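PDB 4TPS: sporulation inhibitor of replication protein SirA from Bacillus subtilis, which inhibits the initiation of DNA replication during sporulation by acting on the initiator DnaA, which prevents over-initiation and enforces diploidy. Local coordinates for residues Gln82-Ala90 and His97-His105; Phe122-Phe132 and Ser139-Pro147. All coordinates share one frame; numbering follows the deposited sequence.

Contact 1 of 2, residues Gln82-Ala90 and His97-His105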
loop_
_atom_site.group_PDB
_atom_site.type_symbol
_atom_site.label_atom_id
_atom_site.label_comp_id
_atom_site.label_asym_id
_atom_site.label_seq_id
_atom_site.Cartn_x
_atom_site.Cartn_y
_atom_site.Cartn_z
ATOM N N GLN A 82 12.711 -22.119 -14.046
ATOM C CA GLN A 82 12.578 -21.552 -12.726
ATOM C C GLN A 82 13.973 -21.442 -12.118
ATOM O O GLN A 82 14.724 -22.452 -12.091
ATOM C CB GLN A 82 11.710 -22.484 -11.854
ATOM C CG GLN A 82 11.517 -21.989 -10.450
ATOM C CD GLN A 82 10.970 -23.019 -9.496
ATOM O OE1 GLN A 82 10.587 -24.143 -9.879
ATOM N NE2 GLN A 82 10.932 -22.643 -8.218
ATOM N N LEU A 83 14.227 -20.286 -11.519
ATOM C CA LEU A 83 15.392 -20.052 -10.662
ATOM C C LEU A 83 14.894 -19.517 -9.291
ATOM O O LEU A 83 14.692 -18.358 -9.095
ATOM C CB LEU A 83 16.438 -19.171 -11.373
ATOM C CG LEU A 83 17.640 -18.712 -10.569
ATOM C CD1 LEU A 83 18.368 -19.824 -9.889
ATOM C CD2 LEU A 83 18.618 -17.923 -11.440
ATOM N N ASP A 84 14.582 -20.459 -8.416
ATOM C CA ASP A 84 13.913 -20.252 -7.131
ATOM C C ASP A 84 12.645 -19.397 -7.297
ATOM O O ASP A 84 11.637 -19.875 -7.783
ATOM C CB ASP A 84 14.877 -19.656 -6.115
ATOM C CG ASP A 84 14.304 -19.663 -4.675
ATOM O OD1 ASP A 84 13.259 -20.293 -4.373
ATOM O OD2 ASP A 84 14.954 -19.077 -3.843
ATOM N N TYR A 85 12.714 -18.123 -6.952
ATOM C CA TYR A 85 11.537 -17.235 -7.039
ATOM C C TYR A 85 11.309 -16.536 -8.363
ATOM O O TYR A 85 10.390 -15.706 -8.471
ATOM C CB TYR A 85 11.542 -16.225 -5.874
ATOM C CG TYR A 85 12.751 -15.361 -5.823
ATOM C CD1 TYR A 85 12.772 -14.167 -6.496
ATOM C CD2 TYR A 85 13.895 -15.737 -5.069
ATOM C CE1 TYR A 85 13.870 -13.331 -6.454
ATOM C CE2 TYR A 85 15.014 -14.927 -5.049
ATOM C CZ TYR A 85 14.978 -13.715 -5.743
ATOM O OH TYR A 85 16.019 -12.850 -5.751
ATOM N N ILE A 86 12.159 -16.838 -9.355
ATOM C CA ILE A 86 12.098 -16.283 -10.708
ATOM C C ILE A 86 11.621 -17.355 -11.659
ATOM O O ILE A 86 12.147 -18.499 -11.668
ATOM C CB ILE A 86 13.478 -15.770 -11.159
ATOM C CG1 ILE A 86 14.005 -14.716 -10.208
ATOM C CG2 ILE A 86 13.433 -15.246 -12.580
ATOM C CD1 ILE A 86 15.492 -14.436 -10.317
ATOM N N TYR A 87 10.610 -16.999 -12.464
ATOM C CA TYR A 87 10.137 -17.803 -13.584
ATOM C C TYR A 87 10.323 -17.055 -14.858
ATOM O O TYR A 87 10.045 -15.894 -14.927
ATOM C CB TYR A 87 8.667 -18.201 -13.405
ATOM C CG TYR A 87 8.414 -19.245 -12.315
ATOM C CD1 TYR A 87 8.508 -18.920 -10.981
ATOM C CD2 TYR A 87 8.074 -20.554 -12.637
ATOM C CE1 TYR A 87 8.272 -19.863 -10.014
ATOM C CE2 TYR A 87 7.820 -21.502 -11.669
ATOM C CZ TYR A 87 7.944 -21.152 -10.356
ATOM O OH TYR A 87 7.687 -22.091 -9.391
ATOM N N ARG A 88 10.785 -17.740 -15.887
ATOM C CA ARG A 88 11.026 -17.110 -17.173
ATOM C C ARG A 88 10.365 -17.972 -18.230
ATOM O O ARG A 88 10.548 -19.189 -18.238
ATOM C CB ARG A 88 12.572 -16.974 -17.413
ATOM C CG ARG A 88 13.009 -16.551 -18.808
ATOM C CD ARG A 88 12.744 -15.136 -19.098
ATOM N NE ARG A 88 13.522 -14.584 -20.219
ATOM C CZ ARG A 88 13.340 -14.810 -21.503
ATOM N NH1 ARG A 88 14.135 -14.154 -22.309
ATOM N NH2 ARG A 88 12.385 -15.641 -21.979
ATOM N N ILE A 89 9.645 -17.362 -19.135
ATOM C CA ILE A 89 8.946 -18.048 -20.185
ATOM C C ILE A 89 9.229 -17.468 -21.554
ATOM O O ILE A 89 9.519 -16.290 -21.704
ATOM C CB ILE A 89 7.414 -18.065 -19.974
ATOM C CG1 ILE A 89 6.815 -16.667 -20.095
ATOM C CG2 ILE A 89 7.081 -18.656 -18.624
ATOM C CD1 ILE A 89 5.326 -16.649 -19.955
ATOM N N ALA A 90 9.157 -18.345 -22.586
ATOM C CA ALA A 90 9.208 -17.908 -23.986
ATOM C C ALA A 90 7.941 -18.446 -24.662
ATOM O O ALA A 90 7.580 -19.591 -24.443
ATOM C CB ALA A 90 10.485 -18.364 -24.696
ATOM N N HIS A 97 8.423 -13.011 -24.725
ATOM C CA HIS A 97 9.206 -13.422 -23.551
ATOM C C HIS A 97 8.681 -12.729 -22.314
ATOM O O HIS A 97 8.305 -11.588 -22.386
ATOM C CB HIS A 97 10.700 -13.039 -23.683
ATOM C CG HIS A 97 11.363 -13.635 -24.857
ATOM N ND1 HIS A 97 11.995 -14.854 -24.833
ATOM C CD2 HIS A 97 11.478 -13.166 -26.113
ATOM C CE1 HIS A 97 12.450 -15.131 -26.050
ATOM N NE2 HIS A 97 12.161 -14.112 -26.837
ATOM N N ALA A 98 8.728 -13.386 -21.178
ATOM C CA ALA A 98 8.383 -12.688 -19.900
ATOM C C ALA A 98 9.087 -13.325 -18.736
ATOM O O ALA A 98 9.304 -14.531 -18.709
ATOM C CB ALA A 98 6.887 -12.661 -19.652
ATOM N N THR A 99 9.440 -12.475 -17.789
ATOM C CA THR A 99 10.048 -12.801 -16.515
ATOM C C THR A 99 9.136 -12.434 -15.395
ATOM O O THR A 99 8.618 -11.325 -15.401
ATOM C CB THR A 99 11.412 -12.037 -16.355
ATOM O OG1 THR A 99 12.224 -12.224 -17.538
ATOM C CG2 THR A 99 12.183 -12.506 -15.102
ATOM N N PHE A 100 9.012 -13.350 -14.429
ATOM C CA PHE A 100 8.159 -13.191 -13.210
ATOM C C PHE A 100 9.056 -13.366 -12.014
ATOM O O PHE A 100 9.770 -14.387 -11.912
ATOM C CB PHE A 100 7.061 -14.252 -13.261
ATOM C CG PHE A 100 6.164 -14.311 -12.032
ATOM C CD1 PHE A 100 6.562 -15.022 -10.908
ATOM C CD2 PHE A 100 4.922 -13.701 -12.044
ATOM C CE1 PHE A 100 5.720 -15.118 -9.812
ATOM C CE2 PHE A 100 4.110 -13.807 -10.941
ATOM C CZ PHE A 100 4.523 -14.512 -9.833
ATOM N N MET A 101 9.073 -12.389 -11.113
ATOM C CA MET A 101 9.864 -12.477 -9.891
ATOM C C MET A 101 8.943 -12.229 -8.682
ATOM O O MET A 101 8.251 -11.224 -8.632
ATOM C CB MET A 101 10.941 -11.380 -9.916
ATOM C CG MET A 101 11.783 -11.403 -11.192
ATOM S SD MET A 101 12.935 -10.049 -11.559
ATOM C CE MET A 101 14.456 -10.912 -11.075
ATOM N N MET A 102 8.946 -13.125 -7.706
ATOM C CA MET A 102 8.153 -12.910 -6.512
ATOM C C MET A 102 9.005 -12.830 -5.264
ATOM O O MET A 102 9.773 -13.729 -4.961
ATOM C CB MET A 102 7.020 -13.951 -6.413
ATOM C CG MET A 102 7.411 -15.344 -6.257
ATOM S SD MET A 102 5.915 -16.366 -6.176
ATOM C CE MET A 102 6.733 -17.923 -6.563
ATOM N N LYS A 103 8.791 -11.766 -4.488
ATOM C CA LYS A 103 9.548 -11.551 -3.260
ATOM C C LYS A 103 8.813 -10.771 -2.242
ATOM O O LYS A 103 8.486 -9.608 -2.510
ATOM C CB LYS A 103 10.881 -10.821 -3.553
ATOM C CG LYS A 103 11.923 -10.933 -2.450
ATOM C CD LYS A 103 13.176 -10.177 -2.888
ATOM C CE LYS A 103 14.176 -10.008 -1.754
ATOM N NZ LYS A 103 14.976 -11.239 -1.544
ATOM N N GLU A 104 8.728 -11.307 -1.011
ATOM C CA GLU A 104 8.085 -10.579 0.080
ATOM C C GLU A 104 6.644 -10.111 -0.265
ATOM O O GLU A 104 5.701 -10.956 -0.275
ATOM C CB GLU A 104 9.054 -9.499 0.676
ATOM C CG GLU A 104 10.121 -10.205 1.536
ATOM C CD GLU A 104 11.435 -9.480 1.710
ATOM O OE1 GLU A 104 12.486 -10.165 1.741
ATOM O OE2 GLU A 104 11.404 -8.248 1.862
ATOM N N HIS A 105 6.446 -8.811 -0.489
ATOM C CA HIS A 105 5.138 -8.291 -0.792
ATOM C C HIS A 105 5.040 -7.878 -2.214
ATOM O O HIS A 105 4.019 -7.370 -2.575
ATOM C CB HIS A 105 4.702 -7.031 0.036
ATOM C CG HIS A 105 4.336 -7.304 1.457
ATOM N ND1 HIS A 105 3.272 -6.667 2.064
ATOM C CD2 HIS A 105 4.871 -8.125 2.391
ATOM C CE1 HIS A 105 3.188 -7.052 3.322
ATOM N NE2 HIS A 105 4.142 -7.941 3.545
#
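Arg88 brings its guanidinium to the edge of the His97 ring: NH2 donates to ND1 at 3.0 Å, near the imidazole plane, while CB of His97 lies over one guanidinium face and the two planes stand 76° apart. On the other side of the sheet, the Tyr87 ring has CG of Gln82 over one face, and the Phe100 ring takes SD of Met102 at its edge. All but Gln82, which reaches in from strand 79-83, belong to an antiparallel beta hairpin, strands 86-90 and 96-103, in which side chains alternate between two faces. Tyr87 pairs with Phe100 and Ile89 with Ala98 as hydrogen-bonded pairs; the bond from Phe100 N to Tyr87 O is 2.8 Å long. Tyr87, Ile89, Ala98 and Phe100 point to the face packed by helices 64-75 and 116-128, where Tyr87 OH is hydrogen-bonded to His68 ND1 and Lys72 NZ. Ile86, Arg88 and Thr99 point to the other face. There, Ile86 lies side by side with Met101, its CD1 3.8 Å from Met101 CE, and its CG2 branch, opposite the backbone N across the CA-CB bond, lies 3.9 Å from Thr99 CG2. Replacing Ile86 with glycine would probably leave both methyls, CE of Met101 and CG2 of Thr99, without their neighbour on this strand and free the thioether to turn. Met102 N donates a hydrogen bond to Tyr85 O (3.1 Å). At the type II' turn from Leu83 to Ile86, leading into strand 86-90, Gln82 NE2 donates at 2.9 Å to Asp84 O, in the carbonyl plane and on a lone pair.

Contact 2 of 2, residues Phe122-Phe132 and Ser139-Pro147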
loop_
_atom_site.group_PDB
_atom_site.type_symbol
_atom_site.label_atom_id
_atom_site.label_comp_id
_atom_site.label_asym_id
_atom_site.label_seq_id
_atom_site.Cartn_x
_atom_site.Cartn_y
_atom_site.Cartn_z
ATOM N N PHE A 122 -0.515 -13.092 -15.547
ATOM C CA PHE A 122 -1.675 -12.380 -15.010
ATOM C C PHE A 122 -2.820 -13.353 -14.842
ATOM O O PHE A 122 -3.611 -13.208 -13.910
ATOM C CB PHE A 122 -2.170 -11.210 -15.885
ATOM C CG PHE A 122 -1.218 -10.014 -15.977
ATOM C CD1 PHE A 122 -0.289 -9.749 -15.011
ATOM C CD2 PHE A 122 -1.387 -9.074 -17.005
ATOM C CE1 PHE A 122 0.555 -8.662 -15.105
ATOM C CE2 PHE A 122 -0.555 -7.975 -17.099
ATOM C CZ PHE A 122 0.387 -7.741 -16.103
ATOM N N GLU A 123 -2.965 -14.312 -15.746
ATOM C CA GLU A 123 -4.050 -15.299 -15.628
ATOM C C GLU A 123 -3.856 -16.179 -14.368
ATOM O O GLU A 123 -4.824 -16.477 -13.673
ATOM C CB GLU A 123 -4.093 -16.206 -16.851
ATOM C CG GLU A 123 -5.364 -16.995 -16.937
ATOM C CD GLU A 123 -6.574 -16.186 -17.458
ATOM O OE1 GLU A 123 -7.610 -16.825 -17.729
ATOM O OE2 GLU A 123 -6.543 -14.934 -17.594
ATOM N N VAL A 124 -2.624 -16.570 -14.041
ATOM C CA VAL A 124 -2.398 -17.338 -12.810
ATOM C C VAL A 124 -2.780 -16.454 -11.587
ATOM O O VAL A 124 -3.547 -16.862 -10.717
ATOM C CB VAL A 124 -0.946 -17.779 -12.731
ATOM C CG1 VAL A 124 -0.595 -18.383 -11.383
ATOM C CG2 VAL A 124 -0.628 -18.768 -13.860
ATOM N N LEU A 125 -2.309 -15.236 -11.582
ATOM C CA LEU A 125 -2.555 -14.283 -10.486
ATOM C C LEU A 125 -4.048 -14.008 -10.265
ATOM O O LEU A 125 -4.525 -14.064 -9.150
ATOM C CB LEU A 125 -1.802 -12.949 -10.753
ATOM C CG LEU A 125 -0.270 -13.071 -10.648
ATOM C CD1 LEU A 125 0.371 -11.776 -11.115
ATOM C CD2 LEU A 125 0.185 -13.365 -9.269
ATOM N N ARG A 126 -4.787 -13.776 -11.332
ATOM C CA ARG A 126 -6.174 -13.412 -11.219
ATOM C C ARG A 126 -7.004 -14.604 -10.729
ATOM O O ARG A 126 -8.041 -14.393 -10.156
ATOM C CB ARG A 126 -6.715 -12.762 -12.490
ATOM C CG ARG A 126 -7.062 -13.715 -13.612
ATOM C CD ARG A 126 -7.302 -12.948 -14.901
ATOM N NE ARG A 126 -7.930 -13.865 -15.845
ATOM C CZ ARG A 126 -9.155 -13.736 -16.352
ATOM N NH1 ARG A 126 -9.950 -12.696 -16.074
ATOM N NH2 ARG A 126 -9.593 -14.663 -17.179
ATOM N N LYS A 127 -6.530 -15.836 -10.950
ATOM C CA LYS A 127 -7.213 -16.992 -10.390
ATOM C C LYS A 127 -6.840 -17.284 -8.913
ATOM O O LYS A 127 -7.508 -18.017 -8.211
ATOM C CB LYS A 127 -6.926 -18.202 -11.287
ATOM C CG LYS A 127 -7.581 -18.076 -12.669
ATOM C CD LYS A 127 -7.138 -19.207 -13.558
ATOM C CE LYS A 127 -7.691 -19.107 -14.967
ATOM N NZ LYS A 127 -6.880 -19.859 -15.999
ATOM N N VAL A 128 -5.767 -16.695 -8.438
ATOM C CA VAL A 128 -5.385 -16.789 -7.060
ATOM C C VAL A 128 -6.137 -15.774 -6.223
ATOM O O VAL A 128 -6.584 -16.098 -5.115
ATOM C CB VAL A 128 -3.878 -16.587 -6.929
ATOM C CG1 VAL A 128 -3.447 -16.355 -5.468
ATOM C CG2 VAL A 128 -3.166 -17.811 -7.510
ATOM N N SER A 129 -6.275 -14.549 -6.727
ATOM C CA SER A 129 -7.002 -13.500 -5.983
ATOM C C SER A 129 -7.483 -12.421 -6.908
ATOM O O SER A 129 -6.754 -12.083 -7.850
ATOM C CB SER A 129 -6.055 -12.875 -4.949
ATOM O OG SER A 129 -6.632 -11.750 -4.296
ATOM N N PRO A 130 -8.569 -11.731 -6.558
ATOM C CA PRO A 130 -9.023 -10.531 -7.302
ATOM C C PRO A 130 -8.301 -9.237 -6.895
ATOM O O PRO A 130 -8.535 -8.168 -7.492
ATOM C CB PRO A 130 -10.507 -10.441 -6.942
ATOM C CG PRO A 130 -10.588 -11.007 -5.581
ATOM C CD PRO A 130 -9.571 -12.126 -5.535
ATOM N N CYS A 131 -7.397 -9.342 -5.928
ATOM C CA CYS A 131 -6.813 -8.165 -5.299
ATOM C C CYS A 131 -5.423 -7.772 -5.770
ATOM O O CYS A 131 -4.755 -6.935 -5.082
ATOM C CB CYS A 131 -6.731 -8.401 -3.788
ATOM S SG CYS A 131 -8.400 -8.557 -3.079
ATOM N N PHE A 132 -4.950 -8.331 -6.895
ATOM C CA PHE A 132 -3.639 -7.892 -7.414
ATOM C C PHE A 132 -3.826 -6.615 -8.213
ATOM O O PHE A 132 -4.634 -6.525 -9.120
ATOM C CB PHE A 132 -2.993 -8.955 -8.279
ATOM C CG PHE A 132 -2.447 -10.142 -7.511
ATOM C CD1 PHE A 132 -1.264 -10.012 -6.786
ATOM C CD2 PHE A 132 -3.121 -11.354 -7.506
ATOM C CE1 PHE A 132 -0.772 -11.104 -6.100
ATOM C CE2 PHE A 132 -2.639 -12.450 -6.774
ATOM C CZ PHE A 132 -1.463 -12.328 -6.082
ATOM N N SER A 139 4.948 3.505 -18.474
ATOM C CA SER A 139 3.891 3.825 -19.453
ATOM C C SER A 139 2.617 4.419 -18.791
ATOM O O SER A 139 1.683 4.830 -19.487
ATOM C CB SER A 139 3.535 2.507 -20.105
ATOM O OG SER A 139 2.952 1.648 -19.083
ATOM N N LYS A 140 2.566 4.382 -17.452
ATOM C CA LYS A 140 1.383 4.889 -16.673
ATOM C C LYS A 140 0.122 3.994 -16.899
ATOM O O LYS A 140 -0.971 4.438 -16.837
ATOM C CB LYS A 140 1.093 6.386 -16.963
ATOM C CG LYS A 140 0.497 7.132 -15.764
ATOM C CD LYS A 140 0.424 8.672 -15.977
ATOM C CE LYS A 140 0.726 9.454 -14.721
ATOM N NZ LYS A 140 -0.580 9.697 -14.060
ATOM N N ARG A 141 0.343 2.711 -17.157
ATOM C CA ARG A 141 -0.700 1.712 -17.301
ATOM C C ARG A 141 -0.835 0.994 -15.977
ATOM O O ARG A 141 0.141 0.511 -15.441
ATOM C CB ARG A 141 -0.361 0.672 -18.387
ATOM C CG ARG A 141 -0.268 1.257 -19.763
ATOM C CD ARG A 141 -0.010 0.252 -20.852
ATOM N NE ARG A 141 -0.861 -0.950 -20.813
ATOM C CZ ARG A 141 -0.425 -2.192 -20.528
ATOM N NH1 ARG A 141 0.900 -2.460 -20.261
ATOM N NH2 ARG A 141 -1.316 -3.201 -20.530
ATOM N N TYR A 142 -2.032 0.952 -15.423
ATOM C CA TYR A 142 -2.229 0.279 -14.149
ATOM C C TYR A 142 -3.663 -0.162 -14.001
ATOM O O TYR A 142 -4.569 0.397 -14.608
ATOM C CB TYR A 142 -1.809 1.149 -12.957
ATOM C CG TYR A 142 -2.598 2.422 -12.768
ATOM C CD1 TYR A 142 -3.769 2.451 -12.018
ATOM C CD2 TYR A 142 -2.251 3.571 -13.461
ATOM C CE1 TYR A 142 -4.506 3.627 -11.904
ATOM C CE2 TYR A 142 -2.983 4.714 -13.367
ATOM C CZ TYR A 142 -4.098 4.744 -12.569
ATOM O OH TYR A 142 -4.854 5.911 -12.458
ATOM N N GLY A 143 -3.866 -1.179 -13.177
ATOM C CA GLY A 143 -5.201 -1.667 -12.913
ATOM C C GLY A 143 -5.231 -2.969 -12.167
ATOM O O GLY A 143 -4.220 -3.631 -11.992
ATOM N N TRP A 144 -6.438 -3.380 -11.776
ATOM C CA TRP A 144 -6.639 -4.650 -11.116
ATOM C C TRP A 144 -6.523 -5.742 -12.169
ATOM O O TRP A 144 -6.926 -5.542 -13.333
ATOM C CB TRP A 144 -8.045 -4.731 -10.486
ATOM C CG TRP A 144 -8.273 -3.689 -9.449
ATOM C CD1 TRP A 144 -9.051 -2.573 -9.585
ATOM C CD2 TRP A 144 -7.720 -3.649 -8.118
ATOM N NE1 TRP A 144 -9.022 -1.859 -8.411
ATOM C CE2 TRP A 144 -8.200 -2.475 -7.513
ATOM C CE3 TRP A 144 -6.881 -4.501 -7.385
ATOM C CZ2 TRP A 144 -7.862 -2.108 -6.210
ATOM C CZ3 TRP A 144 -6.502 -4.148 -6.094
ATOM C CH2 TRP A 144 -7.009 -2.965 -5.507
ATOM N N LEU A 145 -6.053 -6.893 -11.731
ATOM C CA LEU A 145 -6.141 -8.086 -12.494
ATOM C C LEU A 145 -7.516 -8.708 -12.225
ATOM O O LEU A 145 -7.729 -9.380 -11.231
ATOM C CB LEU A 145 -4.982 -9.038 -12.251
ATOM C CG LEU A 145 -3.599 -8.419 -12.434
ATOM C CD1 LEU A 145 -2.467 -9.403 -12.094
ATOM C CD2 LEU A 145 -3.478 -7.828 -13.836
ATOM N N ASN A 146 -8.439 -8.468 -13.139
ATOM C CA ASN A 146 -9.866 -8.772 -12.887
ATOM C C ASN A 146 -10.131 -10.221 -13.281
ATOM O O ASN A 146 -9.789 -10.584 -14.400
ATOM C CB ASN A 146 -10.714 -7.812 -13.738
ATOM C CG ASN A 146 -12.217 -8.022 -13.590
ATOM O OD1 ASN A 146 -12.711 -8.906 -12.878
ATOM N ND2 ASN A 146 -12.964 -7.181 -14.293
ATOM N N PRO A 147 -10.701 -11.044 -12.365
ATOM C CA PRO A 147 -11.076 -12.457 -12.727
ATOM C C PRO A 147 -12.302 -12.661 -13.615
ATOM O O PRO A 147 -13.157 -11.750 -13.732
ATOM C CB PRO A 147 -11.287 -13.145 -11.386
ATOM C CG PRO A 147 -11.147 -12.123 -10.343
ATOM C CD PRO A 147 -10.783 -10.788 -10.920
HETATM O O HOH W 1 -6.151 -9.894 -9.060
#
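Leu145 inserts its side chain between helix 116-128 and Phe132, a worked case of one apolar residue joining a C-terminal segment to a helix. CB passes 4.1 Å from CB of Arg126, and CG lies near Phe132 O. With CG opposite the carbonyl carbon (chi1 -53°), the two methyls part: CD1 meets CD1 of Leu125 at 3.8 Å and touches Phe122 CD1 and Phe132 CB, whereas CD2 sits over one face of the Phe122 ring, a CH-pi contact 3.9 Å from the centroid. The backbone is fixed too, Leu145 N donating to Phe132 O at 3.0 Å, and a water bridges Leu145 O to Ser129 O and Phe132 N. Away from the leucine, Arg126 NH1 donates to Asn146 O at 2.7 Å, on a lone pair and in both the carbonyl and guanidinium planes; Glu123 holds the other edge of the guanidinium through a salt bridge. CG of Pro147 rests against CB of Pro130, and the indole of Trp144 turns an edge to Cys131 O while its NE1 hydrogen-bonds to Glu28 OE2. Packing thus holds the leucine while Phe132 O and the water satisfy its backbone N and O, and Arg126 adds a charged hold on the last modelled residues.

Both contacts reach the same antiparallel sheet, and they follow one another along the chain, their centres about 16 Å apart. Both are partly buried, contact 2 centred nearer the middle of the chain (about 8 Å against 11 Å). Contact 1 joins two neighbouring strands by regular backbone bonds, with a buried face toward the helices and a more exposed face of mixed character. Contact 2 instead sets the end of helix 116-128 and the chain after it against the C-terminal segment; its backbone bonds are few, and a buried leucine, a water and an arginine do the joining. Helix 116-128 serves both: Ile89 and Ala98 touch it, and Phe100 CE2 packs 4.3 Å from Leu125 CD1.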